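Local coordinates for protein arabinogalactan endo-1,4-beta-galactosidase (Ignisphaera aggregans, PDB 7OSK) that probably hydrolyses internal beta-1,4-galactosidic linkages of galactan and arabinogalactan, this chain being its calcium-binding glycoside hydrolase family 53 catalytic domain, at residues Y263-G268 against N370-Q375; W297-S302 against N307-R312; Q325-F330 against Q375-F380; R92-N97 against F350-T355. All coordinates share one frame; numbering follows the deposited sequence.

Contact 1 of 4, residues Y263-G268 against N370-Q375; sequences YPYWHG and NPWENQ. With CA (calcium ion), chain C.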
# COMPACT_ATOMS: atom_id res chain seq x y z
N TYR A 263 -7.81 -5.58 -5.88
CA TYR A 263 -9.13 -5.49 -5.28
C TYR A 263 -10.08 -6.34 -6.12
O TYR A 263 -10.39 -5.98 -7.26
CB TYR A 263 -9.61 -4.04 -5.22
CG TYR A 263 -8.72 -3.14 -4.39
CD1 TYR A 263 -8.79 -3.16 -3.00
CD2 TYR A 263 -7.82 -2.26 -4.99
CE1 TYR A 263 -7.99 -2.34 -2.23
CE2 TYR A 263 -7.01 -1.44 -4.23
CZ TYR A 263 -7.10 -1.48 -2.85
OH TYR A 263 -6.29 -0.66 -2.10
N PRO A 264 -10.54 -7.49 -5.58
CA PRO A 264 -11.34 -8.44 -6.37
C PRO A 264 -12.56 -7.81 -7.04
O PRO A 264 -12.93 -8.21 -8.14
CB PRO A 264 -11.78 -9.48 -5.33
CG PRO A 264 -10.80 -9.37 -4.23
CD PRO A 264 -10.40 -7.93 -4.18
N TYR A 265 -13.18 -6.85 -6.37
CA TYR A 265 -14.39 -6.21 -6.87
C TYR A 265 -14.09 -5.21 -8.00
O TYR A 265 -15.00 -4.55 -8.50
CB TYR A 265 -15.14 -5.50 -5.73
CG TYR A 265 -14.26 -4.71 -4.78
CD1 TYR A 265 -13.82 -3.43 -5.10
CD2 TYR A 265 -13.88 -5.25 -3.56
CE1 TYR A 265 -13.02 -2.71 -4.22
CE2 TYR A 265 -13.08 -4.54 -2.68
CZ TYR A 265 -12.66 -3.27 -3.01
OH TYR A 265 -11.87 -2.57 -2.14
N TRP A 266 -12.82 -5.12 -8.39
CA TRP A 266 -12.39 -4.20 -9.44
C TRP A 266 -11.56 -4.91 -10.50
O TRP A 266 -11.74 -4.67 -11.69
CB TRP A 266 -11.56 -3.06 -8.85
CG TRP A 266 -12.35 -1.93 -8.27
CD1 TRP A 266 -13.66 -1.62 -8.51
CD2 TRP A 266 -11.88 -0.95 -7.34
NE1 TRP A 266 -14.03 -0.51 -7.79
CE2 TRP A 266 -12.95 -0.08 -7.06
CE3 TRP A 266 -10.65 -0.72 -6.71
CZ2 TRP A 266 -12.83 1.00 -6.19
CZ3 TRP A 266 -10.53 0.35 -5.85
CH2 TRP A 266 -11.62 1.20 -5.59
N HIS A 267 -10.66 -5.77 -10.05
CA HIS A 267 -9.58 -6.26 -10.90
C HIS A 267 -9.77 -7.69 -11.39
O HIS A 267 -9.17 -8.09 -12.38
CB HIS A 267 -8.25 -6.13 -10.15
CG HIS A 267 -7.87 -4.71 -9.84
ND1 HIS A 267 -7.30 -4.34 -8.64
CD2 HIS A 267 -7.99 -3.58 -10.57
CE1 HIS A 267 -7.08 -3.04 -8.65
NE2 HIS A 267 -7.49 -2.55 -9.81
N GLY A 268 -10.62 -8.45 -10.70
CA GLY A 268 -10.98 -9.78 -11.17
C GLY A 268 -11.15 -10.83 -10.09
O GLY A 268 -11.18 -10.52 -8.90
N ASN A 370 -15.23 9.32 5.50
CA ASN A 370 -14.56 8.06 5.19
C ASN A 370 -15.39 7.19 4.23
O ASN A 370 -16.55 6.91 4.51
CB ASN A 370 -14.29 7.28 6.47
CG ASN A 370 -13.23 6.21 6.30
OD1 ASN A 370 -12.98 5.74 5.18
ND2 ASN A 370 -12.60 5.81 7.39
N PRO A 371 -14.79 6.76 3.10
CA PRO A 371 -15.47 5.85 2.18
C PRO A 371 -14.98 4.40 2.28
O PRO A 371 -15.26 3.61 1.38
CB PRO A 371 -15.12 6.44 0.82
CG PRO A 371 -13.71 6.91 1.01
CD PRO A 371 -13.59 7.34 2.47
N TRP A 372 -14.27 4.06 3.36
CA TRP A 372 -13.52 2.81 3.41
C TRP A 372 -13.67 2.05 4.74
O TRP A 372 -13.13 0.95 4.89
CB TRP A 372 -12.04 3.11 3.16
CG TRP A 372 -11.24 1.92 2.70
CD1 TRP A 372 -10.47 1.11 3.47
CD2 TRP A 372 -11.13 1.43 1.36
NE1 TRP A 372 -9.89 0.13 2.70
CE2 TRP A 372 -10.28 0.31 1.40
CE3 TRP A 372 -11.67 1.83 0.13
CZ2 TRP A 372 -9.95 -0.41 0.25
CZ3 TRP A 372 -11.35 1.11 -1.00
CH2 TRP A 372 -10.49 -0.00 -0.93
N GLU A 373 -14.41 2.62 5.69
CA GLU A 373 -14.42 2.09 7.05
C GLU A 373 -14.99 0.67 7.12
O GLU A 373 -14.69 -0.07 8.06
CB GLU A 373 -15.19 3.02 8.00
CG GLU A 373 -16.72 2.99 7.90
CD GLU A 373 -17.29 4.10 7.03
OE1 GLU A 373 -16.53 4.80 6.32
OE2 GLU A 373 -18.53 4.27 7.07
N ASN A 374 -15.82 0.30 6.15
CA ASN A 374 -16.38 -1.04 6.11
C ASN A 374 -15.41 -2.02 5.45
O ASN A 374 -15.75 -3.19 5.24
CB ASN A 374 -17.73 -1.06 5.37
CG ASN A 374 -17.60 -0.70 3.90
OD1 ASN A 374 -16.79 0.14 3.52
ND2 ASN A 374 -18.42 -1.34 3.07
N GLN A 375 -14.22 -1.54 5.13
CA GLN A 375 -13.16 -2.38 4.57
C GLN A 375 -11.92 -2.39 5.45
O GLN A 375 -10.91 -2.99 5.10
CB GLN A 375 -12.77 -1.91 3.17
CG GLN A 375 -13.81 -2.19 2.10
CD GLN A 375 -13.26 -2.01 0.70
OE1 GLN A 375 -13.82 -1.26 -0.10
NE2 GLN A 375 -12.17 -2.69 0.40
CA CA C . -18.44 5.92 5.43
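A buried aromatic and amide contact joins Tyr-263 and Tyr-265, just beyond barrel strand 257-261, to Trp-372 and Gln-375 in the long loop that follows strand 346-352. The polar link is a hydrogen bond from Gln-375 NE2 to Tyr-265 OH, 2.6 Å long with an N-H...O angle of 152°. The hydroxyl lies close to the amide plane of Gln-375, while the tyrosine ring stands almost perpendicular to it, at 88°, so the amide meets the phenol at its hydroxyl edge. Gln-375 also lies across one face of the indole, its CD 3.6 Å above the plane of the Trp-372 ring and displaced toward the rim. The CH2 corner of that indole reaches both tyrosines: Trp-372 CH2 is 3.7 Å from Tyr-263 CE1, which lies at the indole edge, and 3.2 Å from Tyr-265 OH. A chi1 of -159° sets Trp-372 CG opposite its backbone N and sends the indole toward the tyrosines. Its NE1 is tied to Trp-352 O, and the hydroxyl of Tyr-263 has Glu-292 as its partner. On the same loop, Asn-370 O and both carboxylate oxygens of Glu-373 bind calcium, and Asn-370 OD1 accepts from Trp-372 N in an Asx turn. This calcium-bound loop after the last strand, packed on residues after strand 257-261, lies at the C-terminal end of the family 53 TIM barrel, where this fold binds substrate.

Contact 2 of 4, residues W297-S302 against N307-R312; sequences WTLDDS and NIFGSR. With CA (calcium ion), chain C.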
# COMPACT_ATOMS: atom_id res chain seq x y z
N TRP A 297 -15.93 -6.12 5.40
CA TRP A 297 -16.39 -6.93 6.52
C TRP A 297 -17.86 -6.63 6.82
O TRP A 297 -18.50 -7.31 7.62
CB TRP A 297 -15.53 -6.69 7.76
CG TRP A 297 -15.52 -5.26 8.24
CD1 TRP A 297 -14.71 -4.26 7.80
CD2 TRP A 297 -16.35 -4.68 9.25
NE1 TRP A 297 -14.99 -3.09 8.47
CE2 TRP A 297 -15.99 -3.32 9.37
CE3 TRP A 297 -17.37 -5.18 10.07
CZ2 TRP A 297 -16.61 -2.46 10.26
CZ3 TRP A 297 -17.98 -4.32 10.96
CH2 TRP A 297 -17.60 -2.98 11.05
N THR A 298 -18.39 -5.60 6.16
CA THR A 298 -19.80 -5.23 6.29
C THR A 298 -20.19 -4.30 5.14
O THR A 298 -19.33 -3.85 4.39
CB THR A 298 -20.09 -4.53 7.63
OG1 THR A 298 -21.48 -4.17 7.69
CG2 THR A 298 -19.24 -3.28 7.79
N LEU A 299 -21.48 -4.01 5.03
CA LEU A 299 -21.99 -3.14 3.98
C LEU A 299 -22.55 -1.86 4.58
O LEU A 299 -22.87 -0.91 3.85
CB LEU A 299 -23.07 -3.88 3.17
CG LEU A 299 -23.05 -3.87 1.63
CD1 LEU A 299 -21.66 -3.73 1.03
CD2 LEU A 299 -23.71 -5.14 1.13
N ASP A 300 -22.66 -1.82 5.90
CA ASP A 300 -23.20 -0.66 6.59
C ASP A 300 -22.27 0.55 6.52
O ASP A 300 -21.11 0.43 6.11
CB ASP A 300 -23.49 -1.01 8.05
CG ASP A 300 -24.80 -1.76 8.23
OD1 ASP A 300 -25.26 -2.39 7.25
OD2 ASP A 300 -25.37 -1.71 9.34
N ASP A 301 -22.79 1.71 6.90
CA ASP A 301 -22.03 2.96 6.93
C ASP A 301 -22.09 3.55 8.33
O ASP A 301 -23.04 3.31 9.07
CB ASP A 301 -22.58 3.95 5.90
CG ASP A 301 -21.71 5.19 5.77
OD1 ASP A 301 -20.66 5.11 5.09
OD2 ASP A 301 -22.08 6.25 6.32
N SER A 302 -21.06 4.32 8.68
CA SER A 302 -20.89 4.83 10.04
C SER A 302 -21.01 6.35 10.14
O SER A 302 -21.67 6.87 11.05
CB SER A 302 -19.52 4.40 10.59
OG SER A 302 -19.37 4.77 11.95
N ASN A 307 -19.67 4.78 1.03
CA ASN A 307 -18.44 4.04 0.81
C ASN A 307 -18.32 3.52 -0.62
O ASN A 307 -19.31 3.42 -1.34
CB ASN A 307 -18.35 2.86 1.79
CG ASN A 307 -18.64 3.27 3.22
OD1 ASN A 307 -17.92 4.09 3.80
ND2 ASN A 307 -19.67 2.68 3.81
N ILE A 308 -17.10 3.20 -1.01
CA ILE A 308 -16.83 2.61 -2.32
C ILE A 308 -17.46 1.22 -2.39
O ILE A 308 -18.07 0.85 -3.39
CB ILE A 308 -15.31 2.55 -2.58
CG1 ILE A 308 -14.81 3.94 -3.00
CG2 ILE A 308 -14.97 1.53 -3.66
CD1 ILE A 308 -13.36 4.21 -2.68
N PHE A 309 -17.29 0.47 -1.31
CA PHE A 309 -17.97 -0.82 -1.13
C PHE A 309 -19.34 -0.56 -0.51
O PHE A 309 -19.51 -0.59 0.71
CB PHE A 309 -17.12 -1.76 -0.27
CG PHE A 309 -17.19 -3.21 -0.67
CD1 PHE A 309 -18.41 -3.83 -0.89
CD2 PHE A 309 -16.04 -3.95 -0.84
CE1 PHE A 309 -18.47 -5.17 -1.26
CE2 PHE A 309 -16.09 -5.28 -1.21
CZ PHE A 309 -17.30 -5.89 -1.42
N GLY A 310 -20.33 -0.30 -1.36
CA GLY A 310 -21.61 0.23 -0.92
C GLY A 310 -22.76 -0.75 -0.93
O GLY A 310 -23.41 -0.96 0.10
N SER A 311 -23.01 -1.35 -2.09
CA SER A 311 -24.13 -2.27 -2.26
C SER A 311 -23.63 -3.68 -2.51
O SER A 311 -22.43 -3.90 -2.68
CB SER A 311 -25.01 -1.81 -3.42
OG SER A 311 -24.22 -1.57 -4.57
N ARG A 312 -24.56 -4.64 -2.54
CA ARG A 312 -24.22 -6.02 -2.86
C ARG A 312 -23.61 -6.14 -4.26
O ARG A 312 -23.08 -7.19 -4.63
CB ARG A 312 -25.46 -6.91 -2.75
CG ARG A 312 -25.80 -7.39 -1.33
CD ARG A 312 -26.61 -6.36 -0.54
NE ARG A 312 -27.13 -6.93 0.70
CZ ARG A 312 -27.90 -6.27 1.56
NH1 ARG A 312 -28.26 -5.02 1.33
NH2 ARG A 312 -28.32 -6.87 2.67
CA CA C . -18.44 5.92 5.43
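Asp-301 and Asn-307 bring two oxygens together with no hydrogen bond between them: the OD1 of Asp-301 and the OD1 of Asn-307 are 3.2 Å apart because both bind one calcium ion. The metal lies 2.4 Å from Asp-301 OD1 and 2.5 Å from Asn-307 OD1, and the planes of the carboxylate and the amide are turned 41° against each other. CG of Asp-301 is trans to the backbone N (chi1 -172°), which carries the carboxylate toward the ion. Asp-303, His-305 through its carbonyl, Asn-370 and Glu-373 complete the site.

Beyond the metal, the contact becomes apolar. Leu-299 CD1 touches Phe-309 CD1 at 3.8 Å, meeting the ring obliquely. The other methyl, CD2, rests on the aliphatic part of Arg-312, 3.6 Å from its CD, while Leu-299 CG lies against the carbonyl O of Gly-310. One leucine thus spans residues 309-312 of the returning chain in this surface loop between strand 287-293 and helix 312-318. The two arms of the loop meet through shared calcium ligation at one end and Leu-299 packing at the other; the cation probably offsets the mutual repulsion of its oxygen ligands.

Contact 3 of 4, residues Q325-F330 against Q375-F380; sequences QGQASF and QALFDF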
# COMPACT_ATOMS: atom_id res chain seq x y z
N GLN A 325 -16.24 -12.85 8.44
CA GLN A 325 -15.77 -14.14 7.95
C GLN A 325 -15.39 -14.07 6.48
O GLN A 325 -14.37 -14.60 6.06
CB GLN A 325 -16.83 -15.22 8.16
CG GLN A 325 -16.42 -16.62 7.71
CD GLN A 325 -15.34 -17.22 8.59
OE1 GLN A 325 -15.61 -17.68 9.70
NE2 GLN A 325 -14.11 -17.22 8.09
N GLY A 326 -16.24 -13.41 5.69
CA GLY A 326 -16.02 -13.28 4.26
C GLY A 326 -14.77 -12.50 3.95
O GLY A 326 -14.09 -12.76 2.96
N GLN A 327 -14.47 -11.52 4.81
CA GLN A 327 -13.25 -10.73 4.68
C GLN A 327 -12.03 -11.60 4.96
O GLN A 327 -11.06 -11.60 4.20
CB GLN A 327 -13.28 -9.54 5.64
CG GLN A 327 -12.03 -8.66 5.60
CD GLN A 327 -12.00 -7.60 6.68
OE1 GLN A 327 -12.24 -7.89 7.86
NE2 GLN A 327 -11.72 -6.36 6.29
N ALA A 328 -12.10 -12.35 6.05
CA ALA A 328 -10.99 -13.20 6.48
C ALA A 328 -10.75 -14.32 5.48
O ALA A 328 -9.60 -14.66 5.17
CB ALA A 328 -11.27 -13.77 7.86
N SER A 329 -11.83 -14.90 4.97
CA SER A 329 -11.73 -15.98 3.99
C SER A 329 -10.98 -15.50 2.75
O SER A 329 -10.16 -16.23 2.19
CB SER A 329 -13.12 -16.48 3.60
OG SER A 329 -13.81 -17.02 4.71
N PHE A 330 -11.27 -14.28 2.32
CA PHE A 330 -10.60 -13.70 1.16
C PHE A 330 -9.11 -13.51 1.40
O PHE A 330 -8.29 -13.85 0.54
CB PHE A 330 -11.24 -12.36 0.79
CG PHE A 330 -10.34 -11.48 -0.02
CD1 PHE A 330 -9.95 -11.85 -1.30
CD2 PHE A 330 -9.88 -10.28 0.49
CE1 PHE A 330 -9.12 -11.04 -2.05
CE2 PHE A 330 -9.05 -9.46 -0.26
CZ PHE A 330 -8.67 -9.85 -1.53
N GLN A 375 -14.22 -1.54 5.13
CA GLN A 375 -13.16 -2.38 4.57
C GLN A 375 -11.92 -2.39 5.45
O GLN A 375 -10.91 -2.99 5.10
CB GLN A 375 -12.77 -1.91 3.17
CG GLN A 375 -13.81 -2.19 2.10
CD GLN A 375 -13.26 -2.01 0.70
OE1 GLN A 375 -13.82 -1.26 -0.10
NE2 GLN A 375 -12.17 -2.69 0.40
N ALA A 376 -11.98 -1.71 6.59
CA ALA A 376 -10.88 -1.72 7.55
C ALA A 376 -10.88 -3.04 8.32
O ALA A 376 -11.82 -3.83 8.19
CB ALA A 376 -10.99 -0.54 8.50
N LEU A 377 -9.83 -3.28 9.09
CA LEU A 377 -9.75 -4.47 9.93
C LEU A 377 -10.17 -4.17 11.36
O LEU A 377 -10.05 -5.01 12.25
CB LEU A 377 -8.34 -5.06 9.89
CG LEU A 377 -7.89 -5.60 8.53
CD1 LEU A 377 -6.42 -6.00 8.55
CD2 LEU A 377 -8.74 -6.79 8.11
N PHE A 378 -10.67 -2.95 11.57
CA PHE A 378 -11.24 -2.53 12.85
C PHE A 378 -12.67 -2.05 12.61
O PHE A 378 -12.98 -1.56 11.52
CB PHE A 378 -10.41 -1.40 13.48
CG PHE A 378 -9.00 -1.80 13.82
CD1 PHE A 378 -8.02 -1.83 12.84
CD2 PHE A 378 -8.65 -2.12 15.12
CE1 PHE A 378 -6.72 -2.19 13.15
CE2 PHE A 378 -7.35 -2.48 15.44
CZ PHE A 378 -6.39 -2.51 14.45
N ASP A 379 -13.54 -2.18 13.60
CA ASP A 379 -14.91 -1.72 13.45
C ASP A 379 -15.00 -0.21 13.69
O ASP A 379 -13.99 0.45 13.92
CB ASP A 379 -15.87 -2.48 14.38
CG ASP A 379 -15.53 -2.32 15.86
OD1 ASP A 379 -15.02 -1.25 16.27
OD2 ASP A 379 -15.81 -3.27 16.62
N PHE A 380 -16.22 0.32 13.65
CA PHE A 380 -16.44 1.76 13.76
C PHE A 380 -16.03 2.28 15.13
O PHE A 380 -15.64 3.44 15.27
CB PHE A 380 -17.91 2.09 13.48
CG PHE A 380 -18.42 1.52 12.19
CD1 PHE A 380 -17.56 1.25 11.14
CD2 PHE A 380 -19.77 1.23 12.02
CE1 PHE A 380 -18.02 0.73 9.95
CE2 PHE A 380 -20.24 0.71 10.83
CZ PHE A 380 -19.36 0.45 9.80
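A fully stretched side chain, with chi1 at 179° and chi2 at -172°, carries the amide of Gln-327 away from its helix to the backbone of Ala-376 and the side chain of Leu-377. There Gln-327 NE2 donates to Ala-376 O over 3.2 Å, in a nearly straight bond. The acceptor lies in the amide plane of the glutamine, yet the donor sits well above the carbonyl plane of Ala-376, 56° out of it. The CD2 methyl of Leu-377 lies over one face of this amide, 3.5 Å from Gln-327 NE2 and 3.7 Å from Gln-327 CD. In TIM-barrel terms, this is where helix 324-342, the helix that leads into the last barrel strand, meets the loop leaving that strand. The amide is held at both ends: NE2 also bonds to the hydroxyl of Tyr-351 on strand 346-352, and OE1 pairs with Ser-387 OG. Replacing Gln-327 with a leucine would probably leave the Ala-376 carbonyl without this donor and the Tyr-351 and Ser-387 hydroxyls without their amide partner, in a buried setting. Gln-375, at the start of the loop segment, adds a carbonyl that accepts from Tyr-351 OH.

Contact 4 of 4, residues R92-N97 against F350-T355; sequences RLRVWN and FYWGAT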
# COMPACT_ATOMS: atom_id res chain seq x y z
N ARG A 92 3.12 -0.67 5.73
CA ARG A 92 3.23 0.09 4.49
C ARG A 92 2.69 1.49 4.68
O ARG A 92 1.59 1.68 5.19
CB ARG A 92 2.49 -0.62 3.36
CG ARG A 92 2.56 0.09 2.01
CD ARG A 92 1.90 -0.75 0.92
NE ARG A 92 1.96 -0.11 -0.39
CZ ARG A 92 0.99 0.62 -0.93
NH1 ARG A 92 -0.14 0.83 -0.26
NH2 ARG A 92 1.15 1.15 -2.13
N LEU A 93 3.48 2.49 4.28
CA LEU A 93 3.10 3.89 4.43
C LEU A 93 3.35 4.66 3.15
O LEU A 93 4.43 4.58 2.56
CB LEU A 93 3.89 4.54 5.58
CG LEU A 93 3.69 3.97 6.98
CD1 LEU A 93 4.70 4.57 7.93
CD2 LEU A 93 2.27 4.23 7.48
N ARG A 94 2.34 5.41 2.71
CA ARG A 94 2.50 6.31 1.57
C ARG A 94 3.05 7.64 2.06
O ARG A 94 2.84 8.02 3.21
CB ARG A 94 1.18 6.51 0.83
CG ARG A 94 0.06 7.10 1.68
CD ARG A 94 -1.17 7.40 0.85
NE ARG A 94 -2.30 7.82 1.68
CZ ARG A 94 -3.15 6.99 2.28
NH1 ARG A 94 -3.01 5.68 2.14
NH2 ARG A 94 -4.14 7.47 3.01
N VAL A 95 3.76 8.34 1.18
CA VAL A 95 4.34 9.64 1.51
C VAL A 95 4.09 10.64 0.39
O VAL A 95 4.55 10.46 -0.74
CB VAL A 95 5.86 9.53 1.78
CG1 VAL A 95 6.47 10.91 2.01
CG2 VAL A 95 6.14 8.63 2.97
N TRP A 96 3.35 11.70 0.72
CA TRP A 96 3.12 12.81 -0.20
C TRP A 96 4.12 13.91 0.10
O TRP A 96 4.49 14.12 1.26
CB TRP A 96 1.68 13.32 -0.09
CG TRP A 96 0.65 12.33 -0.55
CD1 TRP A 96 0.73 11.50 -1.63
CD2 TRP A 96 -0.61 12.07 0.07
NE1 TRP A 96 -0.41 10.74 -1.73
CE2 TRP A 96 -1.25 11.07 -0.70
CE3 TRP A 96 -1.27 12.57 1.19
CZ2 TRP A 96 -2.51 10.57 -0.37
CZ3 TRP A 96 -2.53 12.08 1.51
CH2 TRP A 96 -3.13 11.08 0.73
N ASN A 97 4.56 14.62 -0.93
CA ASN A 97 5.60 15.63 -0.77
C ASN A 97 5.12 16.81 0.06
O ASN A 97 5.77 17.20 1.03
CB ASN A 97 6.07 16.12 -2.14
CG ASN A 97 6.75 15.02 -2.95
OD1 ASN A 97 6.41 13.84 -2.83
ND2 ASN A 97 7.72 15.41 -3.77
N PHE A 350 -0.09 -6.64 1.55
CA PHE A 350 -0.45 -5.55 2.44
C PHE A 350 -1.94 -5.26 2.33
O PHE A 350 -2.43 -4.94 1.25
CB PHE A 350 0.34 -4.27 2.13
CG PHE A 350 1.81 -4.38 2.38
CD1 PHE A 350 2.33 -4.10 3.63
CD2 PHE A 350 2.68 -4.73 1.36
CE1 PHE A 350 3.69 -4.19 3.86
CE2 PHE A 350 4.03 -4.82 1.59
CZ PHE A 350 4.54 -4.55 2.84
N TYR A 351 -2.65 -5.36 3.44
CA TYR A 351 -4.06 -5.01 3.47
C TYR A 351 -4.20 -3.49 3.57
O TYR A 351 -3.74 -2.89 4.55
CB TYR A 351 -4.76 -5.69 4.65
CG TYR A 351 -6.26 -5.60 4.56
CD1 TYR A 351 -6.93 -4.48 5.01
CD2 TYR A 351 -7.00 -6.64 4.02
CE1 TYR A 351 -8.30 -4.39 4.93
CE2 TYR A 351 -8.37 -6.56 3.94
CZ TYR A 351 -9.02 -5.44 4.39
OH TYR A 351 -10.39 -5.36 4.31
N TRP A 352 -4.82 -2.89 2.57
CA TRP A 352 -4.89 -1.43 2.48
C TRP A 352 -6.12 -0.87 3.20
O TRP A 352 -7.21 -1.41 3.10
CB TRP A 352 -4.91 -0.98 1.01
CG TRP A 352 -4.68 0.49 0.85
CD1 TRP A 352 -3.48 1.14 0.76
CD2 TRP A 352 -5.69 1.51 0.75
NE1 TRP A 352 -3.68 2.49 0.62
CE2 TRP A 352 -5.02 2.74 0.61
CE3 TRP A 352 -7.08 1.50 0.77
CZ2 TRP A 352 -5.71 3.95 0.49
CZ3 TRP A 352 -7.76 2.69 0.65
CH2 TRP A 352 -7.07 3.90 0.51
N GLY A 353 -5.91 0.23 3.93
CA GLY A 353 -6.99 0.86 4.67
C GLY A 353 -7.36 0.07 5.91
O GLY A 353 -8.49 0.13 6.38
N ALA A 354 -6.38 -0.66 6.44
CA ALA A 354 -6.61 -1.55 7.58
C ALA A 354 -6.95 -0.79 8.85
O ALA A 354 -7.72 -1.27 9.69
CB ALA A 354 -5.38 -2.41 7.81
N THR A 355 -6.38 0.40 8.99
CA THR A 355 -6.53 1.20 10.21
C THR A 355 -7.45 2.40 9.99
O THR A 355 -7.58 3.25 10.87
CB THR A 355 -5.17 1.72 10.70
OG1 THR A 355 -4.63 2.64 9.75
CG2 THR A 355 -4.20 0.56 10.89
O HOH W 1 -1.15 4.06 0.62
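One water oxygen is gripped from both segments, accepting from Arg-94 NH1 at 2.9 Å and from Trp-352 NE1 at 3.0 Å. It lies at the edge and in the plane of both guanidinium and indole, bridging two groups that make no direct hydrogen bond. Arg-92 approaches the same indole, its NH1 3.5 Å from Trp-352 CD1 in an edge contact, with the planes 60° apart. The charge of Arg-92 is met by Asp-55 and Glu-292, and that of Arg-94 by Glu-58. Nearer the N-terminal ends of the two strands, the aliphatic part of Arg-92 covers one face of Phe-350: CB is 3.5 Å from Phe-350 CD1, and CD makes a CH-pi contact 4.3 Å from the ring centroid, 25° off the normal. All-trans torsions from chi1 to chi3 lay the arginine chain across this ring before its head reaches the indole. With a serine in place of Phe-350 the ring face under the Arg-92 chain is gone, and that chain would probably be freer to shift. Strands 90-95 and 346-352 are both next to strand 51-55, one on each side, and Phe-350 also touches Leu-132 of strand 130-135, while Leu-93 and Val-95 pack outward on helix 114-126.

In the fold
From the N terminus, residues 92-97 on the second barrel strand open contact 4, and residues 263-268 after the sixth open contact 1. Contact 2, 297-302 with 307-312, closes a short loop after the seventh strand, nested within the spans of both. Helix residues 325-330 then open contact 3. The eighth strand closes contact 4 at 350-355, and the following loop closes contact 1 at 370-375 and contact 3 at 375-380. Contacts 1, 3 and 4 therefore all cross one another. Contacts 1 and 2 share the calcium ion, contacts 1 and 3 share Gln-375, and Tyr-351 bonds to both sides of contact 3, tying the final loop to barrel and helix.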